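Local coordinates for protein phenylacetaldehyde dehydrogenase (Burkholderia cenocepacia, PDB 4O5H) that probably oxidises phenylacetaldehyde to phenylacetate with NAD+, as a member of the aldehyde dehydrogenase family, at residues A[175-180]-A[252-257]; A[196-201]-A[498-503]; A[285-290]-A[320-325]; A[291-296]-A[444-449]. All blocks are in the same frame, centred on the assembly; numbering follows the deposited sequence. Where two conformers were deposited one is given.

Contact 1 of 4, residues A[175-180]-A[252-257]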
# COMPACT_ATOMS: atom_id res chain seq x y z
N VAL A 175 -6.96 -1.23 -11.23
CA VAL A 175 -5.62 -1.74 -10.96
C VAL A 175 -5.33 -2.93 -11.88
O VAL A 175 -4.19 -3.15 -12.24
CB VAL A 175 -5.38 -1.98 -9.47
CG1 VAL A 175 -6.22 -3.14 -8.92
CG2 VAL A 175 -3.90 -2.18 -9.20
N GLY A 176 -6.38 -3.69 -12.22
CA GLY A 176 -6.26 -4.83 -13.12
C GLY A 176 -6.88 -6.11 -12.61
O GLY A 176 -8.05 -6.14 -12.24
N VAL A 177 -6.09 -7.17 -12.58
CA VAL A 177 -6.53 -8.46 -12.09
C VAL A 177 -6.21 -8.55 -10.58
O VAL A 177 -5.07 -8.35 -10.15
CB VAL A 177 -5.81 -9.58 -12.84
CG1 VAL A 177 -6.16 -10.93 -12.28
CG2 VAL A 177 -6.15 -9.54 -14.34
N VAL A 178 -7.22 -8.88 -9.79
CA VAL A 178 -7.08 -8.93 -8.35
C VAL A 178 -7.18 -10.36 -7.88
O VAL A 178 -8.16 -11.06 -8.17
CB VAL A 178 -8.19 -8.10 -7.68
CG1 VAL A 178 -8.10 -8.17 -6.16
CG2 VAL A 178 -8.13 -6.65 -8.15
N GLY A 179 -6.17 -10.80 -7.14
CA GLY A 179 -6.26 -12.03 -6.39
C GLY A 179 -6.76 -11.73 -4.96
O GLY A 179 -6.22 -10.85 -4.26
N ALA A 180 -7.83 -12.39 -4.55
CA ALA A 180 -8.44 -12.14 -3.24
C ALA A 180 -8.49 -13.43 -2.43
O ALA A 180 -9.02 -14.45 -2.90
CB ALA A 180 -9.85 -11.61 -3.43
N PRO A 252 2.67 -13.88 -11.35
CA PRO A 252 3.06 -12.52 -11.75
C PRO A 252 2.01 -11.86 -12.61
O PRO A 252 2.15 -10.70 -12.94
CB PRO A 252 4.38 -12.73 -12.52
CG PRO A 252 4.29 -14.17 -13.02
CD PRO A 252 3.57 -14.91 -11.92
N ARG A 253 0.97 -12.58 -12.99
CA ARG A 253 -0.08 -12.00 -13.86
C ARG A 253 -1.23 -11.36 -13.12
O ARG A 253 -2.12 -10.78 -13.76
CB ARG A 253 -0.60 -13.03 -14.87
CG ARG A 253 0.47 -13.66 -15.73
CD ARG A 253 -0.06 -14.91 -16.41
NE ARG A 253 -0.47 -15.92 -15.41
CZ ARG A 253 -1.13 -17.05 -15.72
NH1 ARG A 253 -1.50 -17.31 -16.99
NH2 ARG A 253 -1.46 -17.92 -14.77
N ILE A 254 -1.27 -11.48 -11.78
CA ILE A 254 -2.14 -10.62 -11.00
C ILE A 254 -1.47 -9.26 -10.80
O ILE A 254 -0.25 -9.14 -10.86
CB ILE A 254 -2.59 -11.24 -9.66
CG1 ILE A 254 -1.45 -11.42 -8.67
CG2 ILE A 254 -3.27 -12.57 -9.91
CD1 ILE A 254 -1.93 -11.62 -7.25
N ASP A 255 -2.27 -8.24 -10.61
CA ASP A 255 -1.80 -6.87 -10.39
C ASP A 255 -1.92 -6.43 -8.92
O ASP A 255 -1.17 -5.57 -8.44
CB ASP A 255 -2.60 -5.94 -11.28
CG ASP A 255 -2.41 -6.30 -12.74
OD1 ASP A 255 -1.24 -6.31 -13.19
OD2 ASP A 255 -3.40 -6.63 -13.41
N LYS A 256 -2.83 -7.06 -8.20
CA LYS A 256 -3.03 -6.75 -6.82
C LYS A 256 -3.43 -7.98 -6.04
O LYS A 256 -4.19 -8.81 -6.54
CB LYS A 256 -4.10 -5.70 -6.66
CG LYS A 256 -4.31 -5.32 -5.20
CD LYS A 256 -5.29 -4.18 -5.00
CE LYS A 256 -5.35 -3.74 -3.51
NZ LYS A 256 -4.49 -2.50 -3.28
N ILE A 257 -2.91 -8.10 -4.82
CA ILE A 257 -3.35 -9.16 -3.91
C ILE A 257 -4.07 -8.50 -2.75
O ILE A 257 -3.63 -7.48 -2.20
CB ILE A 257 -2.18 -10.08 -3.46
CG1 ILE A 257 -2.70 -11.32 -2.75
CG2 ILE A 257 -1.20 -9.39 -2.55
CD1 ILE A 257 -3.21 -12.37 -3.72
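The backbone of Val-177 is bonded to both the side chain and the backbone of Asp-255. The N-H of Val-177 points almost straight (171°) at Asp-255 OD2, 2.9 Å away, on the anti lone pair; the same oxygen takes a salt bridge from Arg-78, which probably keeps the carboxylate ionised. Aspartate suits this place because its short side chain, with CG beside its own backbone N (chi1 -61°), can stand in for a strand carbonyl. In return Val-177 O accepts two backbone bonds, from Asp-255 N at 2.8 Å and from Lys-256 N at 3.2 Å. Regular parallel pairing then begins: Gly-179 N donates to Lys-256 O at 2.9 Å, and Ile-257 CA lies 3.3 Å from Gly-179 O in a CA-H...O contact.

Apolar contacts frame these bonds. Val-177 CG1 meets Ile-254 CG2 at 4.1 Å, the two side chains crossing at about a right angle, while Val-175 CG1 rests on Lys-256 CB at 4.0 Å. The lysine chain, bent at its last torsion, carries NZ to Gln-499 O. Both glycines answer to geometry: the backbone angles of Gly-176 (phi 130°) call for a residue without CB, and Gly-179 leaves room for Ile-257 CD1, 3.4 Å from Gly-179 O. Strand 256-260 thus starts alongside the 177-180 part of strand 166-181, parallel to it, in the Rossmann-type, NAD-binding sheet expected of an aldehyde dehydrogenase.

Contact 2 of 4, residues A[196-201]-A[498-503]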
# COMPACT_ATOMS: atom_id res chain seq x y z
N ALA A 196 -16.67 -6.64 -4.52
CA ALA A 196 -17.51 -5.51 -4.93
C ALA A 196 -16.69 -4.30 -5.43
O ALA A 196 -16.99 -3.76 -6.48
CB ALA A 196 -18.50 -5.12 -3.87
N PRO A 197 -15.63 -3.92 -4.72
CA PRO A 197 -14.88 -2.77 -5.20
C PRO A 197 -14.16 -3.05 -6.50
O PRO A 197 -13.96 -2.14 -7.30
CB PRO A 197 -13.86 -2.49 -4.09
CG PRO A 197 -14.27 -3.30 -2.92
CD PRO A 197 -15.22 -4.37 -3.39
N ALA A 198 -13.78 -4.30 -6.69
CA ALA A 198 -13.18 -4.73 -7.96
C ALA A 198 -14.12 -4.59 -9.12
O ALA A 198 -13.77 -4.03 -10.16
CB ALA A 198 -12.72 -6.17 -7.84
N LEU A 199 -15.35 -5.03 -8.96
CA LEU A 199 -16.32 -4.89 -10.01
C LEU A 199 -16.65 -3.44 -10.31
O LEU A 199 -16.80 -3.06 -11.49
CB LEU A 199 -17.57 -5.67 -9.66
CG LEU A 199 -17.39 -7.18 -9.41
CD1 LEU A 199 -18.71 -7.83 -9.07
CD2 LEU A 199 -16.81 -7.85 -10.63
N ALA A 200 -16.76 -2.64 -9.27
CA ALA A 200 -17.12 -1.22 -9.43
C ALA A 200 -16.07 -0.46 -10.22
O ALA A 200 -16.41 0.41 -10.98
CB ALA A 200 -17.29 -0.58 -8.06
N THR A 201 -14.79 -0.81 -10.03
CA THR A 201 -13.70 -0.14 -10.70
C THR A 201 -13.33 -0.73 -12.06
O THR A 201 -12.49 -0.14 -12.80
CB THR A 201 -12.43 -0.13 -9.84
OG1 THR A 201 -12.09 -1.47 -9.46
CG2 THR A 201 -12.66 0.68 -8.60
N ASP A 498 -10.60 3.82 -4.21
CA ASP A 498 -9.31 4.37 -4.65
C ASP A 498 -8.21 3.31 -4.63
O ASP A 498 -7.31 3.34 -5.44
CB ASP A 498 -8.90 5.60 -3.81
CG ASP A 498 -9.85 6.81 -4.01
OD1 ASP A 498 -10.48 6.96 -5.09
OD2 ASP A 498 -9.97 7.60 -3.03
N GLN A 499 -8.27 2.39 -3.69
CA GLN A 499 -7.26 1.34 -3.60
C GLN A 499 -7.39 0.22 -4.63
O GLN A 499 -6.52 -0.63 -4.71
CB GLN A 499 -7.23 0.79 -2.17
CG GLN A 499 -6.80 1.90 -1.18
CD GLN A 499 -6.61 1.41 0.26
OE1 GLN A 499 -6.44 0.20 0.49
NE2 GLN A 499 -6.64 2.35 1.22
N TYR A 500 -8.48 0.20 -5.39
CA TYR A 500 -8.61 -0.73 -6.53
C TYR A 500 -8.38 -0.01 -7.87
O TYR A 500 -8.63 -0.56 -8.94
CB TYR A 500 -9.97 -1.41 -6.52
CG TYR A 500 -10.06 -2.60 -5.58
CD1 TYR A 500 -10.11 -2.42 -4.21
CD2 TYR A 500 -10.13 -3.88 -6.07
CE1 TYR A 500 -10.18 -3.51 -3.34
CE2 TYR A 500 -10.23 -4.98 -5.21
CZ TYR A 500 -10.25 -4.78 -3.84
OH TYR A 500 -10.34 -5.87 -3.01
N THR A 501 -7.91 1.25 -7.79
CA THR A 501 -7.50 1.97 -8.96
C THR A 501 -6.01 2.30 -8.90
O THR A 501 -5.40 2.26 -7.85
CB THR A 501 -8.26 3.29 -9.14
OG1 THR A 501 -7.92 4.19 -8.09
CG2 THR A 501 -9.74 3.07 -9.19
N GLU A 502 -5.46 2.56 -10.09
CA GLU A 502 -4.09 2.99 -10.27
C GLU A 502 -4.17 4.35 -10.98
O GLU A 502 -4.89 4.51 -11.95
CB GLU A 502 -3.33 1.97 -11.12
CG GLU A 502 -1.83 2.21 -11.23
CD GLU A 502 -1.03 1.70 -10.07
OE1 GLU A 502 -1.46 0.72 -9.43
OE2 GLU A 502 0.10 2.22 -9.84
N SER A 503 -3.49 5.36 -10.42
CA SER A 503 -3.60 6.71 -10.91
C SER A 503 -2.60 6.92 -12.05
O SER A 503 -1.42 6.52 -11.95
CB SER A 503 -3.32 7.68 -9.77
OG SER A 503 -3.54 9.02 -10.14
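Tyr-500 has the largest share of this contact, laying its ring against the last turns of helix 187-201. Pro-197 CB sits over one face of the ring in a CH-pi contact, 3.9 Å from the ring centroid and 18° off the ring normal, displaced toward the rim at CD1 and CE1. Ala-198 approaches obliquely at CD2 and CE2, its CB 3.8 Å from CE2; the small alanine suits a place where Tyr-500 CD2 comes within 3.7 Å of Ala-198 CA. Proline serves as a rigid apolar pad; lacking an N-H, it also leaves the helix kinked here.

Thr-201, one turn further on, meets the base of the tyrosine. Its OG1 lies 3.6 Å from Tyr-500 CB, without a hydrogen bond to that segment. Placed between the backbone N and carbonyl carbon (chi1 55°), OG1 is turned back toward the carbonyls of Pro-197 and Ala-198, while CG2 is left to touch Thr-501 CG2 at 3.8 Å. Thr-501 is anchored in turn by OG1, which donates to Asp-498 O at 2.8 Å where helix 493-499 gives way to strand 501-509.

Next along the strand, Glu-502 makes salt bridges with Arg-279 and with Arg-490 of the second subunit. Apolar packing here joins helix 187-201, in what is probably the nucleotide-binding domain, to the link before strand 501-509, which in aldehyde dehydrogenases belongs to the oligomerisation arm.

Contact 3 of 4, residues A[285-290]-A[320-325]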
# COMPACT_ATOMS: atom_id res chain seq x y z
N GLY A 285 -3.84 -9.49 11.88
CA GLY A 285 -4.27 -9.85 13.20
C GLY A 285 -4.68 -8.66 14.07
O GLY A 285 -4.48 -7.50 13.72
N GLY A 286 -5.28 -8.98 15.20
CA GLY A 286 -5.68 -7.97 16.17
C GLY A 286 -5.69 -8.49 17.59
O GLY A 286 -5.80 -9.71 17.81
N LYS A 287 -5.61 -7.55 18.51
CA LYS A 287 -5.81 -7.80 19.92
C LYS A 287 -6.42 -6.52 20.49
O LYS A 287 -5.83 -5.85 21.31
CB LYS A 287 -4.49 -8.19 20.63
CG LYS A 287 -4.70 -8.71 22.04
CD LYS A 287 -5.02 -10.21 22.04
CE LYS A 287 -5.51 -10.67 23.39
NZ LYS A 287 -5.76 -12.13 23.42
N SER A 288 -7.62 -6.24 20.04
CA SER A 288 -8.22 -4.94 20.20
C SER A 288 -8.65 -4.71 21.64
O SER A 288 -9.26 -5.59 22.26
CB SER A 288 -9.45 -4.81 19.30
OG SER A 288 -9.10 -5.01 17.93
N PRO A 289 -8.35 -3.53 22.18
CA PRO A 289 -8.72 -3.24 23.58
C PRO A 289 -10.07 -2.57 23.68
O PRO A 289 -10.48 -1.87 22.77
CB PRO A 289 -7.65 -2.27 24.02
CG PRO A 289 -7.28 -1.53 22.78
CD PRO A 289 -7.40 -2.53 21.66
N VAL A 290 -10.71 -2.74 24.82
CA VAL A 290 -11.97 -2.14 25.16
C VAL A 290 -11.73 -1.37 26.45
O VAL A 290 -11.40 -1.97 27.49
CB VAL A 290 -13.00 -3.25 25.43
CG1 VAL A 290 -14.31 -2.68 25.94
CG2 VAL A 290 -13.22 -4.08 24.16
N GLY A 320 -13.04 -7.58 20.75
CA GLY A 320 -12.61 -6.86 21.94
C GLY A 320 -12.04 -7.81 22.98
O GLY A 320 -12.68 -8.12 23.97
N SER A 321 -10.82 -8.23 22.75
CA SER A 321 -10.23 -9.33 23.47
C SER A 321 -9.49 -8.97 24.75
O SER A 321 -9.21 -9.85 25.57
CB SER A 321 -9.32 -10.15 22.53
OG SER A 321 -8.34 -9.35 21.94
N ARG A 322 -9.22 -7.68 24.94
CA ARG A 322 -8.66 -7.17 26.18
C ARG A 322 -9.54 -6.08 26.74
O ARG A 322 -9.70 -5.04 26.10
CB ARG A 322 -7.26 -6.56 25.96
CG ARG A 322 -6.24 -7.53 25.44
CD ARG A 322 -4.88 -6.88 25.26
NE ARG A 322 -4.85 -5.94 24.16
CZ ARG A 322 -4.23 -4.77 24.16
NH1 ARG A 322 -3.69 -4.25 25.25
NH2 ARG A 322 -4.24 -4.04 23.05
N ALA A 323 -10.08 -6.27 27.95
CA ALA A 323 -10.90 -5.24 28.55
C ALA A 323 -10.12 -4.57 29.66
O ALA A 323 -9.61 -5.22 30.56
CB ALA A 323 -12.19 -5.82 29.08
N TYR A 324 -9.98 -3.25 29.56
CA TYR A 324 -9.36 -2.45 30.59
C TYR A 324 -10.47 -1.59 31.17
O TYR A 324 -11.01 -0.70 30.51
CB TYR A 324 -8.23 -1.61 29.99
CG TYR A 324 -7.12 -2.48 29.46
CD1 TYR A 324 -6.26 -3.15 30.32
CD2 TYR A 324 -6.97 -2.70 28.09
CE1 TYR A 324 -5.25 -3.97 29.83
CE2 TYR A 324 -5.99 -3.51 27.58
CZ TYR A 324 -5.13 -4.15 28.44
OH TYR A 324 -4.16 -4.97 27.96
N ILE A 325 -10.77 -1.82 32.45
CA ILE A 325 -11.91 -1.20 33.08
C ILE A 325 -11.46 -0.43 34.32
O ILE A 325 -10.69 -0.94 35.12
CB ILE A 325 -12.92 -2.26 33.55
CG1 ILE A 325 -13.37 -3.10 32.35
CG2 ILE A 325 -14.10 -1.60 34.24
CD1 ILE A 325 -13.85 -4.48 32.77
O HOH W 1 -7.81 -10.70 19.41
O HOH W 2 -8.14 -12.33 25.04
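Gly-286 O reaches Ser-321 OG through a water. Lys-287, next along, is gripped from the side by Arg-322: NE and NH2 both donate to Lys-287 O at 3.0 Å, with that oxygen lying in the guanidinium plane. NH2 approaches nearly in line with the carbonyl, whereas NE comes from above its plane. The lysine chain, bent at chi2 (84°), passes Ser-321 with CD 3.4 Å from OG; NZ ends on the carbonyls of Val-410 and Glu-413, and a water links it to Ser-321 O.

Ser-288 O receives only weak bonds, from Ser-321 N and Arg-322 N. Pro-289, with no N-H to offer, turns its ring to the guanidinium, CB over one face and CD 3.8 Å from NH2; its CB also stands at the edge of the Tyr-324 ring. The tyrosine OH accepts from Arg-322 NH1 at 2.8 Å, which helps fix the rotation of the arginine, and is also hydrogen-bonded to Gln-406 OE1.

From Pro-289 on the pairing is regular: Val-290 N donates to Arg-322 O and Val-290 O accepts from Tyr-324 N, both at 2.8 Å. Val-290 CG2 packs 3.6 Å from Gly-320 CA, where a side chain would collide. Strands 288-292 and 320-326, joined through helix 298-310, form a beta-alpha-beta crossover in the domain that carries the catalytic cysteine in this family.

Contact 4 of 4, residues A[291-296]-A[444-449]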
# COMPACT_ATOMS: atom_id res chain seq x y z
N ILE A 291 -11.87 -0.06 26.40
CA ILE A 291 -11.57 0.80 27.55
C ILE A 291 -12.85 1.33 28.15
O ILE A 291 -13.59 2.04 27.49
CB ILE A 291 -10.71 1.97 27.12
CG1 ILE A 291 -9.40 1.47 26.51
CG2 ILE A 291 -10.43 2.92 28.28
CD1 ILE A 291 -8.59 2.58 25.87
N VAL A 292 -13.11 0.99 29.39
CA VAL A 292 -14.32 1.42 30.08
C VAL A 292 -14.01 2.48 31.12
O VAL A 292 -13.31 2.23 32.12
CB VAL A 292 -15.01 0.22 30.74
CG1 VAL A 292 -16.33 0.64 31.41
CG2 VAL A 292 -15.26 -0.87 29.67
N LEU A 293 -14.55 3.67 30.90
CA LEU A 293 -14.35 4.80 31.82
C LEU A 293 -15.35 4.75 32.98
O LEU A 293 -16.37 4.09 32.89
CB LEU A 293 -14.41 6.13 31.07
CG LEU A 293 -13.40 6.28 29.93
CD1 LEU A 293 -13.40 7.70 29.37
CD2 LEU A 293 -11.99 5.88 30.36
N PRO A 294 -15.03 5.43 34.11
CA PRO A 294 -15.80 5.21 35.33
C PRO A 294 -17.17 5.86 35.32
O PRO A 294 -17.93 5.61 36.23
CB PRO A 294 -14.93 5.83 36.43
CG PRO A 294 -14.05 6.79 35.75
CD PRO A 294 -13.83 6.24 34.36
N ASP A 295 -17.50 6.67 34.32
CA ASP A 295 -18.81 7.31 34.27
C ASP A 295 -19.92 6.44 33.65
O ASP A 295 -21.05 6.91 33.57
CB ASP A 295 -18.74 8.64 33.53
CG ASP A 295 -18.41 8.48 32.00
OD1 ASP A 295 -17.28 8.06 31.67
OD2 ASP A 295 -19.27 8.84 31.18
N VAL A 296 -19.62 5.22 33.20
CA VAL A 296 -20.62 4.42 32.49
C VAL A 296 -21.75 3.88 33.35
O VAL A 296 -21.60 3.71 34.57
CB VAL A 296 -20.01 3.16 31.80
CG1 VAL A 296 -19.07 3.57 30.69
CG2 VAL A 296 -19.31 2.25 32.78
N ALA A 444 -10.39 -0.74 18.46
CA ALA A 444 -10.45 -0.41 19.86
C ALA A 444 -11.79 0.21 20.17
O ALA A 444 -12.41 0.77 19.28
CB ALA A 444 -9.37 0.58 20.19
N SER A 445 -12.24 0.14 21.43
CA SER A 445 -13.40 0.93 21.82
C SER A 445 -13.23 1.61 23.18
O SER A 445 -12.44 1.18 24.03
CB SER A 445 -14.71 0.12 21.78
OG SER A 445 -14.69 -0.97 22.72
N ILE A 446 -14.01 2.67 23.34
CA ILE A 446 -14.08 3.47 24.53
C ILE A 446 -15.55 3.51 24.96
O ILE A 446 -16.42 3.77 24.11
CB ILE A 446 -13.64 4.89 24.23
CG1 ILE A 446 -12.22 4.93 23.69
CG2 ILE A 446 -13.74 5.72 25.49
CD1 ILE A 446 -11.89 6.24 23.01
N TRP A 447 -15.82 3.27 26.24
CA TRP A 447 -17.17 3.25 26.78
C TRP A 447 -17.25 4.39 27.79
O TRP A 447 -16.63 4.30 28.85
CB TRP A 447 -17.51 1.85 27.40
CG TRP A 447 -17.55 0.87 26.28
CD1 TRP A 447 -16.49 0.39 25.59
CD2 TRP A 447 -18.72 0.34 25.64
NE1 TRP A 447 -16.92 -0.45 24.59
CE2 TRP A 447 -18.29 -0.48 24.60
CE3 TRP A 447 -20.10 0.47 25.88
CZ2 TRP A 447 -19.16 -1.16 23.75
CZ3 TRP A 447 -20.96 -0.20 25.06
CH2 TRP A 447 -20.48 -1.01 23.99
N SER A 448 -18.05 5.42 27.47
CA SER A 448 -18.18 6.65 28.25
C SER A 448 -19.21 7.57 27.60
O SER A 448 -19.59 7.36 26.44
CB SER A 448 -16.84 7.38 28.27
OG SER A 448 -16.89 8.54 29.08
N ASN A 449 -19.67 8.54 28.36
CA ASN A 449 -20.53 9.61 27.86
C ASN A 449 -19.87 10.98 28.14
O ASN A 449 -20.49 12.02 27.96
CB ASN A 449 -21.93 9.54 28.49
CG ASN A 449 -22.94 10.45 27.79
OD1 ASN A 449 -23.06 10.46 26.57
ND2 ASN A 449 -23.64 11.27 28.59
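Parallel strands 288-292 and 443-447 lie side by side in the second large sheet of the chain, with Ile-291 beside Ile-446 and Val-292 beside Trp-447. Ile-291 N donates to Ser-445 O at 2.7 Å, Trp-447 N to Ile-291 O, and Leu-293 N to Trp-447 O at 3.0 Å. The beta-branched Ile-291, Val-292 and Ile-446 suit the extended backbone, and Val-292 CG2 packs on Trp-447 CB at 4.2 Å.

This sheet is probably the core of the catalytic domain, as in other aldehyde dehydrogenases. Past the strand ends, segment 291-296 folds into a type I beta turn from Leu-293 to Val-296, which leads toward helix 298-310. The turn presents Asp-295 to segment 444-449 with CG between its backbone N and carbonyl carbon (chi1 66°). Each carboxylate oxygen uses its syn lone pair: OD1 accepts from Ser-448 OG at 2.7 Å and OD2 from Asn-449 N at 2.9 Å, a short acidic side chain thereby holding both a hydroxyl and a backbone N-H. Leu-293 CD1 touches Ser-448 OG at 3.6 Å. Val-296 CG1 presses tightly on Trp-447 O, 3.1 Å away.

The indole is fixed at its edge. Trp-447 NE1 donates to Ser-445 OG at 3.0 Å, almost in the ring plane, and that hydroxyl is also hydrogen-bonded to His-471 ND1.

How the contacts relate
From the N terminus, contact 1 opens at 175-180 and contact 2 at 196-201; contact 1 closes first, at 252-257, so the two cross. Contact 3 then opens at 285-290 and contact 4 at 291-296. These also cross, closing at 320-325 and 444-449, before contact 2 closes at 498-503 and encloses both within its long span. Contact 1 pairs two strands of the probable nucleotide-binding sheet, and contact 2 packs helix 187-201 against the start of the C-terminal strand; they touch through Val-175 N and Tyr-500 O. Contacts 3 and 4 share strand 288-292 in the other sheet, while contacts 1 and 3 are centred about 33 Å apart.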